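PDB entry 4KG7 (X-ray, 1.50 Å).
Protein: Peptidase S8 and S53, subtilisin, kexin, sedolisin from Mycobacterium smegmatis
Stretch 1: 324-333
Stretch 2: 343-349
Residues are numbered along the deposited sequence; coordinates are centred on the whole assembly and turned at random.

Stretch 1, residues 324-333: YVSGVAALVR
Stretch 2 (343-349) QVVHRLT

Both stretches are α-helical throughout, and each lies within a helix that extends beyond it in both directions. In residues 324-333 phi runs from -56° to -68° and psi from -29° to -48°; in residues 343-349 phi runs from -58° to -76° and psi from -37° to -47°. Regular i to i+4 hydrogen bonds support this geometry, from Val-328 N to Tyr-324 O (3.0 Å) through Arg-333 N to Ala-329 O (2.9 Å) in the first helix, and from Arg-347 N to Gln-343 O (2.9 Å) through Thr-349 N to Val-345 O (2.9 Å) in the second. The axes approach to 10.3 Å, with an angle of 115° between their N-to-C directions and a signed crossing angle of 115°. The register is set by Val-332 and Val-344, whose CA atoms lie 7.0 Å apart.

No hydrogen bond joins the helices; side-chain packing holds them together and buries 323 Å², summed over both sides. Leu-348 contributes the largest share. Its CA-to-CB bond points toward the first helix, and its m,t rotamer (chi1 -71°, chi2 173°) places its two methyls against Val-325, Val-328, Ala-329 and Val-332, which recur along one side of the first helix over two turns. CD2 packs 3.7 Å from Val-328 CG1 and 4.1 Å from Val-332 CG2, while CD1 lies 4.1 Å from Ala-329 CB and 4.5 Å from Val-325 CG1. The small methyl of Ala-329 suits this place, since it offers an apolar surface without projecting far from its backbone.

One turn earlier, the CA-to-CB bond of Val-344 also points toward the first helix. With chi1 at 171° (t), its CG1 meets Val-332 CG1 at 4.1 Å and Ala-329 CB at 4.5 Å. Val-325, Val-328 and Val-332 likewise adopt t rotamers (174°, -179° and 168°), and their branched side chains present compact methyl surfaces to the contact.

Two arginines also pack against the valines. Arg-347 extends through chi1 177° and chi2 167° before turning at chi3 -81°, chi4 -89°, so that its CD lies 3.6 Å from Val-332 CG1. The CA-to-CB bond of Arg-333 points sideways to the second helix, but its m,t,p conformation (-55°, -151°, 81°; chi4 167°) brings its end nearer, with NE 3.7 Å from Val-344 CG2, which sits obliquely to the guanidinium. The terminal nitrogens of both arginines are hydrogen-bonded elsewhere in the structure, so these buried charged groups are not left without partners.

The CA-to-CB bonds of Ser-326 (chi1 -71°, m), Ala-330 and Val-345 (168°, t) point away from the other helix.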

ATOM      1  N   TYR A 324      -2.354  -4.934  -4.822  1.00  5.24           N
ATOM      2  CA  TYR A 324      -3.405  -5.485  -5.698  1.00  5.40           C
ATOM      3  C   TYR A 324      -4.556  -4.507  -5.845  1.00  5.32           C
ATOM      4  O   TYR A 324      -5.045  -4.310  -6.959  1.00  5.52           O
ATOM      5  CB  TYR A 324      -3.913  -6.815  -5.137  1.00  5.61           C
ATOM      6  CG  TYR A 324      -3.071  -8.019  -5.481  1.00  5.90           C
ATOM      7  CD1 TYR A 324      -2.829  -8.358  -6.822  1.00  6.20           C
ATOM      8  CD2 TYR A 324      -2.640  -8.921  -4.496  1.00  5.97           C
ATOM      9  CE1 TYR A 324      -2.099  -9.467  -7.171  1.00  6.60           C
ATOM     10  CE2 TYR A 324      -1.907 -10.035  -4.840  1.00  6.35           C
ATOM     11  CZ  TYR A 324      -1.668 -10.333  -6.175  1.00  6.53           C
ATOM     12  OH  TYR A 324      -0.978 -11.471  -6.519  1.00  7.29           O
ATOM     13  N   VAL A 325      -5.036  -3.936  -4.744  1.00  5.10           N
ATOM     14  CA  VAL A 325      -6.123  -3.008  -4.824  1.00  5.15           C
ATOM     15  C   VAL A 325      -5.788  -1.761  -5.636  1.00  5.14           C
ATOM     16  O   VAL A 325      -6.619  -1.292  -6.405  1.00  5.32           O
ATOM     17  CB  VAL A 325      -6.674  -2.653  -3.433  1.00  5.14           C
ATOM     18  CG1 VAL A 325      -7.743  -1.549  -3.515  1.00  5.32           C
ATOM     19  CG2 VAL A 325      -7.270  -3.893  -2.791  1.00  5.27           C
ATOM     20  N   SER A 326      -4.596  -1.214  -5.460  1.00  4.92           N
ATOM     21  CA  SER A 326      -4.147  -0.110  -6.320  1.00  5.02           C
ATOM     22  C   SER A 326      -4.180  -0.471  -7.803  1.00  5.19           C
ATOM     23  O   SER A 326      -4.566   0.340  -8.655  1.00  5.39           O
ATOM     24  CB  SER A 326      -2.772   0.348  -5.907  1.00  4.97           C
ATOM     25  OG  SER A 326      -2.863   1.022  -4.668  1.00  4.94           O
ATOM     26  N   GLY A 327      -3.702  -1.659  -8.140  1.00  5.29           N
ATOM     27  CA  GLY A 327      -3.806  -2.115  -9.532  1.00  5.59           C
ATOM     28  C   GLY A 327      -5.240  -2.204 -10.036  1.00  5.79           C
ATOM     29  O   GLY A 327      -5.543  -1.784 -11.138  1.00  5.98           O
ATOM     30  N   VAL A 328      -6.129  -2.735  -9.212  1.00  5.74           N
ATOM     31  CA  VAL A 328      -7.542  -2.789  -9.588  1.00  5.98           C
ATOM     32  C   VAL A 328      -8.143  -1.406  -9.742  1.00  6.06           C
ATOM     33  O   VAL A 328      -8.904  -1.166 -10.660  1.00  6.38           O
ATOM     34  CB  VAL A 328      -8.388  -3.621  -8.601  1.00  5.97           C
ATOM     35  CG1 VAL A 328      -9.836  -3.685  -9.036  1.00  6.35           C
ATOM     36  CG2 VAL A 328      -7.881  -5.046  -8.505  1.00  6.03           C
ATOM     37  N   ALA A 329      -7.799  -0.492  -8.838  1.00  5.79           N
ATOM     38  CA  ALA A 329      -8.227   0.896  -8.970  1.00  5.96           C
ATOM     39  C   ALA A 329      -7.777   1.489 -10.303  1.00  6.28           C
ATOM     40  O   ALA A 329      -8.538   2.176 -10.952  1.00  6.58           O
ATOM     41  CB  ALA A 329      -7.740   1.756  -7.805  1.00  5.71           C
ATOM     42  N   ALA A 330      -6.543   1.213 -10.726  1.00  6.29           N
ATOM     43  CA  ALA A 330      -6.057   1.703 -12.019  1.00  6.63           C
ATOM     44  C   ALA A 330      -6.895   1.108 -13.156  1.00  7.01           C
ATOM     45  O   ALA A 330      -7.208   1.817 -14.121  1.00  7.35           O
ATOM     46  CB  ALA A 330      -4.570   1.379 -12.229  1.00  6.58           C
ATOM     47  N   LEU A 331      -7.243  -0.179 -13.069  1.00  7.01           N
ATOM     48  CA  LEU A 331      -8.123  -0.769 -14.096  1.00  7.52           C
ATOM     49  C   LEU A 331      -9.434   0.010 -14.178  1.00  7.88           C
ATOM     50  O   LEU A 331      -9.936   0.336 -15.268  1.00  8.35           O
ATOM     51  CB  LEU A 331      -8.416  -2.238 -13.809  1.00  7.53           C
ATOM     52  CG  LEU A 331      -7.222  -3.184 -13.879  1.00  7.47           C
ATOM     53  CD1 LEU A 331      -7.710  -4.639 -13.791  1.00  7.62           C
ATOM     54  CD2 LEU A 331      -6.315  -2.956 -15.082  1.00  7.79           C
ATOM     55  N   VAL A 332     -10.020   0.261 -13.019  1.00  7.76           N
ATOM     56  CA  VAL A 332     -11.339   0.899 -12.937  1.00  8.11           C
ATOM     57  C   VAL A 332     -11.259   2.330 -13.470  1.00  8.35           C
ATOM     58  O   VAL A 332     -12.126   2.766 -14.212  1.00  8.93           O
ATOM     59  CB  VAL A 332     -11.897   0.850 -11.494  1.00  7.93           C
ATOM     60  CG1 VAL A 332     -13.114   1.750 -11.341  1.00  8.23           C
ATOM     61  CG2 VAL A 332     -12.259  -0.588 -11.131  1.00  7.89           C
ATOM     62  N   ARG A 333     -10.220   3.077 -13.078  1.00  8.15           N
ATOM     63  CA  ARG A 333     -10.103   4.458 -13.562  1.00  8.49           C
ATOM     64  C   ARG A 333      -9.825   4.551 -15.044  1.00  8.98           C
ATOM     65  O   ARG A 333     -10.250   5.527 -15.674  1.00  9.56           O
ATOM     66  CB  ARG A 333      -9.054   5.244 -12.776  1.00  8.07           C
ATOM     67  CG  ARG A 333      -9.281   5.250 -11.279  1.00  7.65           C
ATOM     68  CD  ARG A 333      -8.740   6.514 -10.659  1.00  7.56           C
ATOM     69  NE  ARG A 333      -9.685   7.612 -10.813  1.00  7.84           N
ATOM     70  CZ  ARG A 333      -9.586   8.768 -10.161  1.00  7.90           C
ATOM     71  NH1 ARG A 333      -8.524   9.031  -9.419  1.00  7.72           N
ATOM     72  NH2 ARG A 333     -10.520   9.683 -10.298  1.00  8.29           N
ATOM     73  N   GLN A 343     -16.146   8.006  -6.210  1.00  9.07           N
ATOM     74  CA  GLN A 343     -16.948   7.061  -7.002  1.00  9.35           C
ATOM     75  C   GLN A 343     -16.171   5.773  -7.215  1.00  8.98           C
ATOM     76  O   GLN A 343     -16.747   4.694  -7.174  1.00  9.03           O
ATOM     77  CB  GLN A 343     -17.363   7.661  -8.341  1.00  9.81           C
ATOM     78  CG  GLN A 343     -18.466   8.686  -8.231  1.00 10.40           C
ATOM     79  CD  GLN A 343     -18.758   9.356  -9.565  1.00 11.07           C
ATOM     80  OE1 GLN A 343     -17.885   9.989 -10.161  1.00 11.32           O
ATOM     81  NE2 GLN A 343     -19.997   9.242 -10.039  1.00 11.72           N
ATOM     82  N   VAL A 344     -14.852   5.875  -7.417  1.00  8.72           N
ATOM     83  CA  VAL A 344     -14.040   4.697  -7.657  1.00  8.47           C
ATOM     84  C   VAL A 344     -13.967   3.841  -6.401  1.00  8.29           C
ATOM     85  O   VAL A 344     -14.130   2.616  -6.475  1.00  8.40           O
ATOM     86  CB  VAL A 344     -12.615   5.084  -8.123  1.00  8.25           C
ATOM     87  CG1 VAL A 344     -11.692   3.871  -8.160  1.00  7.97           C
ATOM     88  CG2 VAL A 344     -12.655   5.754  -9.488  1.00  8.60           C
ATOM     89  N   VAL A 345     -13.760   4.481  -5.256  1.00  8.27           N
ATOM     90  CA  VAL A 345     -13.722   3.752  -3.999  1.00  8.18           C
ATOM     91  C   VAL A 345     -15.080   3.057  -3.749  1.00  8.68           C
ATOM     92  O   VAL A 345     -15.136   1.911  -3.369  1.00  8.21           O
ATOM     93  CB  VAL A 345     -13.291   4.668  -2.827  1.00  8.21           C
ATOM     94  CG1 VAL A 345     -13.533   3.977  -1.484  1.00  8.26           C
ATOM     95  CG2 VAL A 345     -11.823   5.061  -2.991  1.00  8.07           C
ATOM     96  N   HIS A 346     -16.177   3.765  -3.970  1.00  9.39           N
ATOM     97  CA  HIS A 346     -17.510   3.182  -3.816  1.00 10.30           C
ATOM     98  C   HIS A 346     -17.686   1.960  -4.712  1.00 10.36           C
ATOM     99  O   HIS A 346     -18.216   0.932  -4.295  1.00 10.21           O
ATOM    100  CB  HIS A 346     -18.568   4.246  -4.150  1.00 11.22           C
ATOM    101  CG  HIS A 346     -19.980   3.752  -4.084  1.00 12.31           C
ATOM    102  ND1 HIS A 346     -20.699   3.683  -2.907  1.00 13.04           N
ATOM    103  CD2 HIS A 346     -20.803   3.299  -5.053  1.00 12.80           C
ATOM    104  CE1 HIS A 346     -21.914   3.240  -3.167  1.00 13.36           C
ATOM    105  NE2 HIS A 346     -21.992   2.965  -4.453  1.00 13.62           N
ATOM    106  N   ARG A 347     -17.239   2.060  -5.943  1.00 10.48           N
ATOM    107  CA  ARG A 347     -17.350   0.959  -6.879  1.00 10.96           C
ATOM    108  C   ARG A 347     -16.544  -0.261  -6.380  1.00 10.22           C
ATOM    109  O   ARG A 347     -16.970  -1.407  -6.502  1.00 10.14           O
ATOM    110  CB  ARG A 347     -16.863   1.465  -8.228  1.00 12.03           C
ATOM    111  CG  ARG A 347     -16.825   0.468  -9.349  1.00 13.19           C
ATOM    112  CD  ARG A 347     -16.627   1.197 -10.667  1.00 14.73           C
ATOM    113  NE  ARG A 347     -17.873   1.759 -11.183  1.00 16.64           N
ATOM    114  CZ  ARG A 347     -18.733   1.127 -11.980  1.00 17.89           C
ATOM    115  NH1 ARG A 347     -18.522  -0.132 -12.374  1.00 18.03           N
ATOM    116  NH2 ARG A 347     -19.830   1.760 -12.368  1.00 19.70           N
ATOM    117  N   LEU A 348     -15.342  -0.005  -5.858  1.00  9.26           N
ATOM    118  CA  LEU A 348     -14.500  -1.093  -5.383  1.00  8.96           C
ATOM    119  C   LEU A 348     -15.143  -1.768  -4.188  1.00  9.08           C
ATOM    120  O   LEU A 348     -15.169  -3.013  -4.084  1.00  9.25           O
ATOM    121  CB  LEU A 348     -13.133  -0.546  -5.016  1.00  8.50           C
ATOM    122  CG  LEU A 348     -12.263  -0.098  -6.197  1.00  8.62           C
ATOM    123  CD1 LEU A 348     -11.018   0.578  -5.693  1.00  8.40           C
ATOM    124  CD2 LEU A 348     -11.893  -1.264  -7.100  1.00  8.75           C
ATOM    125  N   THR A 349     -15.619  -0.973  -3.236  1.00  8.96           N
ATOM    126  CA  THR A 349     -16.156  -1.576  -2.011  1.00  9.31           C
ATOM    127  C   THR A 349     -17.539  -2.193  -2.226  1.00 10.20           C
ATOM    128  O   THR A 349     -17.831  -3.248  -1.688  1.00 10.64           O
ATOM    129  CB  THR A 349     -16.194  -0.606  -0.827  1.00  9.29           C
ATOM    130  OG1 THR A 349     -17.030   0.517  -1.154  1.00  9.76           O
ATOM    131  CG2 THR A 349     -14.822  -0.122  -0.458  1.00  8.77           C
TER